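Local coordinates for protein oxidase (Sinorhizobium meliloti, PDB 4FFU) that is a MaoC-like protein resembling NodN, whose biochemical role is uncertain although a monoamine oxidase activity has tentatively been assigned to it, at residues I[102-115]-I[156-168]. Residues are numbered along the deposited sequence; the frame is centred on the assembly and turned at random.
Sequences VAFSYGYDRLRFVR and EVVLAADHILIVE
V102 meets E168 where strand 157-168 ends, its carbonyl O accepting E168 N almost straight. From here 103-113 runs antiparallel to 157-168 as an outer strand of the chain's sheet. F104 and I166 exchange both backbone hydrogen bonds, and I166 CD1 touches the F104 ring at its edge. On the other face of the sheet, S105 OG and H163 NE2 share a 2.8 Å hydrogen bond in the imidazole plane. I166 CD1 also lies 3.5 Å from Y106 CD1, while I164 CG2 meets Y106 CD2 on the other ring branch. Y106 N donates to I164 O and G107 O accepts from I164 N, so two residues face one: a classic beta bulge. With CG anti to the backbone N (chi1 -172°), the H163 ring reaches Y108. The two rings form an offset stack, centroids 4.2 Å apart and planes at 5°; Y108 OH sits over the imidazole centre and L165 CD2 covers its opposite face. An alanine in place of Y108 would remove the ring and is likely to leave one face of H163 without its stack, and F88 of helix 84-93 without its edge-to-face partner. D109 and D162 exchange backbone hydrogen bonds, and D109 OD1 forms a salt bridge with R112 of the second subunit. Within a second bulge, between D109 and R112, R110 NH2 reaches D162 OD2 at 2.8 Å in a salt bridge whose hydrogen bond is weak (122°), while R147 holds D162 OD1. L111 CD1 packs on L159 CD2 at 3.7 Å. V158 O takes both V114 N and R115 N from one face of its plane, and R115 NH1 donates to a lone pair of V157 O. The chemistry thus divides: Y108, L111 and L159 pack on helix 84-93, whereas D109 and R112 pair reciprocally with R112 and D109 of the second subunit, where the sheet continues.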
ATOM      1  N   VAL I 102     -30.369  -2.318  -3.484  1.00 31.65           N
ATOM      2  CA  VAL I 102     -31.484  -1.550  -2.903  1.00 30.48           C
ATOM      3  C   VAL I 102     -31.354  -1.222  -1.397  1.00 27.23           C
ATOM      4  O   VAL I 102     -32.272  -0.653  -0.807  1.00 25.82           O
ATOM      5  CB  VAL I 102     -32.875  -2.135  -3.264  1.00 31.45           C
ATOM      6  CG1 VAL I 102     -32.992  -2.316  -4.780  1.00 33.69           C
ATOM      7  CG2 VAL I 102     -33.148  -3.449  -2.530  1.00 30.81           C
ATOM      8  N   ALA I 103     -30.218  -1.562  -0.795  1.00 25.93           N
ATOM      9  CA  ALA I 103     -29.957  -1.247   0.622  1.00 25.78           C
ATOM     10  C   ALA I 103     -28.964  -0.105   0.789  1.00 26.67           C
ATOM     11  O   ALA I 103     -27.887  -0.124   0.167  1.00 29.71           O
ATOM     12  CB  ALA I 103     -29.463  -2.486   1.356  1.00 25.63           C
ATOM     13  N   PHE I 104     -29.314   0.884   1.614  1.00 23.72           N
ATOM     14  CA  PHE I 104     -28.405   1.985   1.959  1.00 23.57           C
ATOM     15  C   PHE I 104     -27.879   1.795   3.384  1.00 22.06           C
ATOM     16  O   PHE I 104     -28.666   1.554   4.297  1.00 20.89           O
ATOM     17  CB  PHE I 104     -29.174   3.309   1.880  1.00 25.12           C
ATOM     18  CG  PHE I 104     -28.439   4.499   2.454  1.00 28.39           C
ATOM     19  CD1 PHE I 104     -27.346   5.055   1.778  1.00 31.96           C
ATOM     20  CD2 PHE I 104     -28.869   5.098   3.637  1.00 28.95           C
ATOM     21  CE1 PHE I 104     -26.681   6.163   2.298  1.00 32.34           C
ATOM     22  CE2 PHE I 104     -28.212   6.206   4.158  1.00 30.34           C
ATOM     23  CZ  PHE I 104     -27.116   6.739   3.487  1.00 31.49           C
ATOM     24  N   SER I 105     -26.565   1.934   3.565  1.00 19.80           N
ATOM     25  CA  SER I 105     -25.945   1.856   4.908  1.00 19.15           C
ATOM     26  C   SER I 105     -26.095   3.159   5.728  1.00 18.52           C
ATOM     27  O   SER I 105     -25.468   4.191   5.451  1.00 18.86           O
ATOM     28  CB  SER I 105     -24.479   1.429   4.787  1.00 19.33           C
ATOM     29  OG  SER I 105     -23.815   1.428   6.044  1.00 19.60           O
ATOM     30  N   TYR I 106     -26.946   3.105   6.742  1.00 16.43           N
ATOM     31  CA  TYR I 106     -27.358   4.266   7.496  1.00 16.36           C
ATOM     32  C   TYR I 106     -26.368   4.512   8.645  1.00 16.10           C
ATOM     33  O   TYR I 106     -26.040   5.657   8.961  1.00 15.99           O
ATOM     34  CB  TYR I 106     -28.780   4.025   8.033  1.00 17.15           C
ATOM     35  CG  TYR I 106     -29.303   5.081   8.955  1.00 20.32           C
ATOM     36  CD1 TYR I 106     -29.890   6.256   8.460  1.00 23.50           C
ATOM     37  CD2 TYR I 106     -29.227   4.908  10.321  1.00 21.53           C
ATOM     38  CE1 TYR I 106     -30.386   7.218   9.329  1.00 25.86           C
ATOM     39  CE2 TYR I 106     -29.720   5.857  11.194  1.00 24.33           C
ATOM     40  CZ  TYR I 106     -30.286   7.003  10.697  1.00 27.43           C
ATOM     41  OH  TYR I 106     -30.754   7.911  11.610  1.00 33.81           O
ATOM     42  N   GLY I 107     -25.878   3.430   9.238  1.00 15.07           N
ATOM     43  CA  GLY I 107     -24.907   3.517  10.339  1.00 14.21           C
ATOM     44  C   GLY I 107     -24.882   2.232  11.128  1.00 13.25           C
ATOM     45  O   GLY I 107     -25.383   1.203  10.654  1.00 12.91           O
ATOM     46  N   TYR I 108     -24.300   2.285  12.322  1.00 12.58           N
ATOM     47  CA  TYR I 108     -24.177   1.105  13.185  1.00 12.34           C
ATOM     48  C   TYR I 108     -24.546   1.503  14.605  1.00 13.64           C
ATOM     49  O   TYR I 108     -24.245   2.626  15.040  1.00 14.40           O
ATOM     50  CB  TYR I 108     -22.746   0.567  13.207  1.00 12.18           C
ATOM     51  CG  TYR I 108     -22.289  -0.087  11.916  1.00 12.25           C
ATOM     52  CD1 TYR I 108     -21.893   0.685  10.834  1.00 12.41           C
ATOM     53  CD2 TYR I 108     -22.234  -1.488  11.802  1.00 12.38           C
ATOM     54  CE1 TYR I 108     -21.482   0.096   9.640  1.00 12.89           C
ATOM     55  CE2 TYR I 108     -21.812  -2.085  10.625  1.00 12.92           C
ATOM     56  CZ  TYR I 108     -21.436  -1.289   9.557  1.00 13.18           C
ATOM     57  OH  TYR I 108     -21.033  -1.865   8.377  1.00 13.81           O
ATOM     58  N   ASP I 109     -25.185   0.583  15.314  1.00 14.04           N
ATOM     59  CA  ASP I 109     -25.441   0.741  16.748  1.00 15.08           C
ATOM     60  C   ASP I 109     -24.622  -0.282  17.520  1.00 14.38           C
ATOM     61  O   ASP I 109     -24.283  -1.350  16.984  1.00 14.28           O
ATOM     62  CB  ASP I 109     -26.929   0.521  17.056  1.00 17.18           C
ATOM     63  CG  ASP I 109     -27.789   1.743  16.791  1.00 19.25           C
ATOM     64  OD1 ASP I 109     -27.279   2.872  16.617  1.00 18.76           O
ATOM     65  OD2 ASP I 109     -29.028   1.565  16.787  1.00 22.52           O
ATOM     66  N   ARG I 110     -24.291   0.049  18.769  1.00 14.23           N
ATOM     67  CA  ARG I 110     -23.695  -0.919  19.706  1.00 15.17           C
ATOM     68  C   ARG I 110     -22.454  -1.624  19.166  1.00 13.67           C
ATOM     69  O   ARG I 110     -22.333  -2.842  19.239  1.00 13.95           O
ATOM     70  CB  ARG I 110     -24.752  -1.937  20.184  1.00 19.48           C
ATOM     71  CG  ARG I 110     -25.671  -1.324  21.220  1.00 26.43           C
ATOM     72  CD  ARG I 110     -26.936  -2.143  21.476  1.00 34.03           C
ATOM     73  NE  ARG I 110     -28.055  -1.212  21.332  1.00 44.36           N
ATOM     74  CZ  ARG I 110     -28.724  -1.028  20.192  1.00 48.87           C
ATOM     75  NH1 ARG I 110     -29.701  -0.131  20.125  1.00 50.30           N
ATOM     76  NH2 ARG I 110     -28.429  -1.758  19.118  1.00 46.12           N
ATOM     77  N   LEU I 111     -21.542  -0.843  18.582  1.00 12.52           N
ATOM     78  CA  LEU I 111     -20.235  -1.376  18.186  1.00 12.38           C
ATOM     79  C   LEU I 111     -19.446  -1.653  19.482  1.00 12.01           C
ATOM     80  O   LEU I 111     -19.225  -0.731  20.281  1.00 11.67           O
ATOM     81  CB  LEU I 111     -19.493  -0.350  17.292  1.00 12.83           C
ATOM     82  CG  LEU I 111     -18.013  -0.619  16.967  1.00 14.14           C
ATOM     83  CD1 LEU I 111     -17.758  -2.048  16.498  1.00 14.67           C
ATOM     84  CD2 LEU I 111     -17.477   0.414  15.955  1.00 14.76           C
ATOM     85  N   ARG I 112     -19.029  -2.901  19.681  1.00 11.47           N
ATOM     86  CA  ARG I 112     -18.353  -3.303  20.901  1.00 12.30           C
ATOM     87  C   ARG I 112     -17.063  -4.034  20.583  1.00 12.40           C
ATOM     88  O   ARG I 112     -17.033  -4.934  19.724  1.00 12.30           O
ATOM     89  CB  ARG I 112     -19.266  -4.219  21.761  1.00 13.99           C
ATOM     90  CG  ARG I 112     -20.592  -3.560  22.181  1.00 15.57           C
ATOM     91  CD  ARG I 112     -20.361  -2.455  23.207  1.00 17.69           C
ATOM     92  NE  ARG I 112     -21.591  -1.768  23.615  1.00 18.99           N
ATOM     93  CZ  ARG I 112     -22.039  -0.612  23.121  1.00 19.00           C
ATOM     94  NH1 ARG I 112     -21.382   0.031  22.158  1.00 17.44           N
ATOM     95  NH2 ARG I 112     -23.170  -0.089  23.611  1.00 19.89           N
ATOM     96  N   PHE I 113     -15.998  -3.649  21.280  1.00 12.77           N
ATOM     97  CA  PHE I 113     -14.708  -4.328  21.175  1.00 13.81           C
ATOM     98  C   PHE I 113     -14.657  -5.389  22.249  1.00 14.95           C
ATOM     99  O   PHE I 113     -14.393  -5.107  23.409  1.00 16.13           O
ATOM    100  CB  PHE I 113     -13.568  -3.328  21.336  1.00 14.17           C
ATOM    101  CG  PHE I 113     -13.620  -2.240  20.323  1.00 14.40           C
ATOM    102  CD1 PHE I 113     -13.648  -2.553  18.949  1.00 13.92           C
ATOM    103  CD2 PHE I 113     -13.700  -0.907  20.716  1.00 15.88           C
ATOM    104  CE1 PHE I 113     -13.728  -1.541  17.990  1.00 14.52           C
ATOM    105  CE2 PHE I 113     -13.765   0.100  19.754  1.00 15.87           C
ATOM    106  CZ  PHE I 113     -13.777  -0.212  18.401  1.00 15.52           C
ATOM    107  N   VAL I 114     -14.957  -6.609  21.850  1.00 14.99           N
ATOM    108  CA  VAL I 114     -15.208  -7.687  22.821  1.00 15.02           C
ATOM    109  C   VAL I 114     -13.927  -8.378  23.304  1.00 15.74           C
ATOM    110  O   VAL I 114     -13.789  -8.679  24.508  1.00 15.99           O
ATOM    111  CB  VAL I 114     -16.218  -8.714  22.271  1.00 15.23           C
ATOM    112  CG1 VAL I 114     -16.565  -9.767  23.346  1.00 15.56           C
ATOM    113  CG2 VAL I 114     -17.482  -7.994  21.825  1.00 15.37           C
ATOM    114  N   ARG I 115     -12.995  -8.619  22.380  1.00 14.93           N
ATOM    115  CA  ARG I 115     -11.702  -9.234  22.704  1.00 14.89           C
ATOM    116  C   ARG I 115     -10.608  -8.630  21.835  1.00 14.71           C
ATOM    117  O   ARG I 115     -10.875  -8.248  20.669  1.00 14.14           O
ATOM    118  CB  ARG I 115     -11.729 -10.761  22.466  1.00 15.26           C
ATOM    119  CG  ARG I 115     -12.679 -11.548  23.354  1.00 16.53           C
ATOM    120  CD  ARG I 115     -12.615 -13.042  23.042  1.00 18.08           C
ATOM    121  NE  ARG I 115     -13.271 -13.829  24.090  1.00 19.37           N
ATOM    122  CZ  ARG I 115     -14.580 -13.918  24.260  1.00 20.89           C
ATOM    123  NH1 ARG I 115     -15.433 -13.300  23.436  1.00 20.30           N
ATOM    124  NH2 ARG I 115     -15.043 -14.668  25.262  1.00 23.42           N
ATOM    125  N   GLU I 156     -14.360 -17.370  19.261  1.00 17.63           N
ATOM    126  CA  GLU I 156     -14.712 -16.311  20.205  1.00 17.02           C
ATOM    127  C   GLU I 156     -15.127 -15.037  19.478  1.00 16.24           C
ATOM    128  O   GLU I 156     -14.470 -14.642  18.515  1.00 15.41           O
ATOM    129  CB  GLU I 156     -13.520 -16.021  21.113  1.00 17.87           C
ATOM    130  CG  GLU I 156     -13.043 -17.241  21.901  1.00 19.54           C
ATOM    131  CD  GLU I 156     -11.657 -17.047  22.492  1.00 22.70           C
ATOM    132  OE1 GLU I 156     -10.873 -16.209  21.977  1.00 22.31           O
ATOM    133  OE2 GLU I 156     -11.335 -17.749  23.475  1.00 25.78           O
ATOM    134  N   VAL I 157     -16.185 -14.379  19.957  1.00 15.79           N
ATOM    135  CA  VAL I 157     -16.550 -13.059  19.404  1.00 15.91           C
ATOM    136  C   VAL I 157     -15.470 -12.054  19.784  1.00 15.08           C
ATOM    137  O   VAL I 157     -15.145 -11.905  20.967  1.00 15.59           O
ATOM    138  CB  VAL I 157     -17.919 -12.562  19.922  1.00 16.64           C
ATOM    139  CG1 VAL I 157     -18.244 -11.182  19.338  1.00 15.88           C
ATOM    140  CG2 VAL I 157     -19.012 -13.527  19.510  1.00 18.05           C
ATOM    141  N   VAL I 158     -14.901 -11.352  18.800  1.00 13.65           N
ATOM    142  CA  VAL I 158     -13.914 -10.305  19.114  1.00 12.55           C
ATOM    143  C   VAL I 158     -14.503  -8.899  18.920  1.00 12.27           C
ATOM    144  O   VAL I 158     -14.018  -7.930  19.532  1.00 12.14           O
ATOM    145  CB  VAL I 158     -12.603 -10.467  18.310  1.00 12.06           C
ATOM    146  CG1 VAL I 158     -12.023 -11.855  18.592  1.00 12.73           C
ATOM    147  CG2 VAL I 158     -12.859 -10.288  16.810  1.00 11.70           C
ATOM    148  N   LEU I 159     -15.536  -8.805  18.075  1.00 11.94           N
ATOM    149  CA  LEU I 159     -16.231  -7.545  17.831  1.00 11.79           C
ATOM    150  C   LEU I 159     -17.694  -7.822  17.440  1.00 12.31           C
ATOM    151  O   LEU I 159     -18.008  -8.810  16.755  1.00 12.33           O
ATOM    152  CB  LEU I 159     -15.489  -6.789  16.689  1.00 11.82           C
ATOM    153  CG  LEU I 159     -16.011  -5.405  16.318  1.00 11.92           C
ATOM    154  CD1 LEU I 159     -14.832  -4.546  15.810  1.00 12.16           C
ATOM    155  CD2 LEU I 159     -17.134  -5.475  15.275  1.00 11.90           C
ATOM    156  N   ALA I 160     -18.591  -6.941  17.858  1.00 12.51           N
ATOM    157  CA  ALA I 160     -19.990  -7.047  17.466  1.00 13.68           C
ATOM    158  C   ALA I 160     -20.502  -5.663  17.153  1.00 13.32           C
ATOM    159  O   ALA I 160     -20.003  -4.690  17.698  1.00 12.74           O
ATOM    160  CB  ALA I 160     -20.810  -7.662  18.596  1.00 14.64           C
ATOM    161  N   ALA I 161     -21.483  -5.583  16.263  1.00 14.33           N
ATOM    162  CA  ALA I 161     -22.110  -4.307  15.918  1.00 14.96           C
ATOM    163  C   ALA I 161     -23.423  -4.598  15.226  1.00 15.88           C
ATOM    164  O   ALA I 161     -23.534  -5.605  14.533  1.00 16.51           O
ATOM    165  CB  ALA I 161     -21.221  -3.510  14.984  1.00 14.76           C
ATOM    166  N   ASP I 162     -24.385  -3.690  15.373  1.00 15.55           N
ATOM    167  CA  ASP I 162     -25.662  -3.775  14.661  1.00 15.93           C
ATOM    168  C   ASP I 162     -25.672  -2.831  13.474  1.00 15.10           C
ATOM    169  O   ASP I 162     -25.646  -1.605  13.646  1.00 14.32           O
ATOM    170  CB  ASP I 162     -26.820  -3.424  15.604  1.00 18.10           C
ATOM    171  CG  ASP I 162     -26.998  -4.438  16.719  1.00 23.95           C
ATOM    172  OD1 ASP I 162     -26.554  -5.590  16.554  1.00 23.82           O
ATOM    173  OD2 ASP I 162     -27.556  -4.056  17.779  1.00 28.03           O
ATOM    174  N   HIS I 163     -25.672  -3.388  12.267  1.00 15.67           N
ATOM    175  CA  HIS I 163     -25.634  -2.581  11.047  1.00 15.62           C
ATOM    176  C   HIS I 163     -27.062  -2.224  10.644  1.00 16.15           C
ATOM    177  O   HIS I 163     -27.918  -3.109  10.474  1.00 16.63           O
ATOM    178  CB  HIS I 163     -24.932  -3.363   9.940  1.00 15.67           C
ATOM    179  CG  HIS I 163     -24.665  -2.568   8.706  1.00 16.66           C
ATOM    180  ND1 HIS I 163     -24.325  -3.160   7.511  1.00 18.65           N
ATOM    181  CD2 HIS I 163     -24.648  -1.231   8.487  1.00 16.35           C
ATOM    182  CE1 HIS I 163     -24.116  -2.221   6.601  1.00 19.06           C
ATOM    183  NE2 HIS I 163     -24.306  -1.043   7.169  1.00 18.07           N
ATOM    184  N   ILE I 164     -27.318  -0.927  10.521  1.00 15.20           N
ATOM    185  CA  ILE I 164     -28.627  -0.439  10.159  1.00 15.71           C
ATOM    186  C   ILE I 164     -28.681  -0.137   8.666  1.00 15.96           C
ATOM    187  O   ILE I 164     -27.942   0.723   8.153  1.00 16.14           O
ATOM    188  CB  ILE I 164     -29.020   0.847  10.933  1.00 16.05           C
ATOM    189  CG1 ILE I 164     -28.941   0.619  12.444  1.00 17.24           C
ATOM    190  CG2 ILE I 164     -30.423   1.277  10.529  1.00 16.06           C
ATOM    191  CD1 ILE I 164     -28.855   1.913  13.225  1.00 18.75           C
ATOM    192  N   LEU I 165     -29.588  -0.825   7.989  1.00 15.74           N
ATOM    193  CA  LEU I 165     -29.810  -0.648   6.564  1.00 16.12           C
ATOM    194  C   LEU I 165     -31.165  -0.016   6.303  1.00 17.46           C
ATOM    195  O   LEU I 165     -32.159  -0.347   6.965  1.00 17.36           O
ATOM    196  CB  LEU I 165     -29.791  -2.022   5.869  1.00 16.12           C
ATOM    197  CG  LEU I 165     -28.526  -2.853   5.953  1.00 17.01           C
ATOM    198  CD1 LEU I 165     -28.756  -4.179   5.227  1.00 16.54           C
ATOM    199  CD2 LEU I 165     -27.369  -2.052   5.331  1.00 18.20           C
ATOM    200  N   ILE I 166     -31.209   0.914   5.352  1.00 18.17           N
ATOM    201  CA  ILE I 166     -32.485   1.440   4.866  1.00 19.49           C
ATOM    202  C   ILE I 166     -32.721   0.753   3.521  1.00 19.77           C
ATOM    203  O   ILE I 166     -31.946   0.958   2.565  1.00 20.66           O
ATOM    204  CB  ILE I 166     -32.459   2.974   4.708  1.00 22.30           C
ATOM    205  CG1 ILE I 166     -32.258   3.642   6.073  1.00 25.29           C
ATOM    206  CG2 ILE I 166     -33.744   3.491   4.038  1.00 22.34           C
ATOM    207  CD1 ILE I 166     -32.183   5.152   5.993  1.00 29.66           C
ATOM    208  N   VAL I 167     -33.756  -0.083   3.462  1.00 19.39           N
ATOM    209  CA  VAL I 167     -33.965  -0.976   2.323  1.00 20.66           C
ATOM    210  C   VAL I 167     -35.251  -0.589   1.580  1.00 22.70           C
ATOM    211  O   VAL I 167     -36.308  -0.471   2.188  1.00 23.12           O
ATOM    212  CB  VAL I 167     -34.033  -2.460   2.751  1.00 21.41           C
ATOM    213  CG1 VAL I 167     -34.087  -3.363   1.518  1.00 21.69           C
ATOM    214  CG2 VAL I 167     -32.833  -2.823   3.636  1.00 19.86           C
ATOM    215  N   GLU I 168     -35.127  -0.363   0.270  1.00 24.87           N
ATOM    216  CA  GLU I 168     -36.284  -0.096  -0.598  1.00 27.61           C
ATOM    217  C   GLU I 168     -37.333  -1.195  -0.507  1.00 27.91           C
ATOM    218  O   GLU I 168     -37.001  -2.383  -0.470  1.00 26.93           O
ATOM    219  CB  GLU I 168     -35.841   0.023  -2.056  1.00 32.09           C
ATOM    220  CG  GLU I 168     -35.065   1.289  -2.380  1.00 36.83           C
ATOM    221  CD  GLU I 168     -34.588   1.321  -3.825  1.00 44.25           C
ATOM    222  OE1 GLU I 168     -35.256   0.706  -4.696  1.00 46.17           O
ATOM    223  OE2 GLU I 168     -33.548   1.971  -4.096  1.00 45.97           O
TER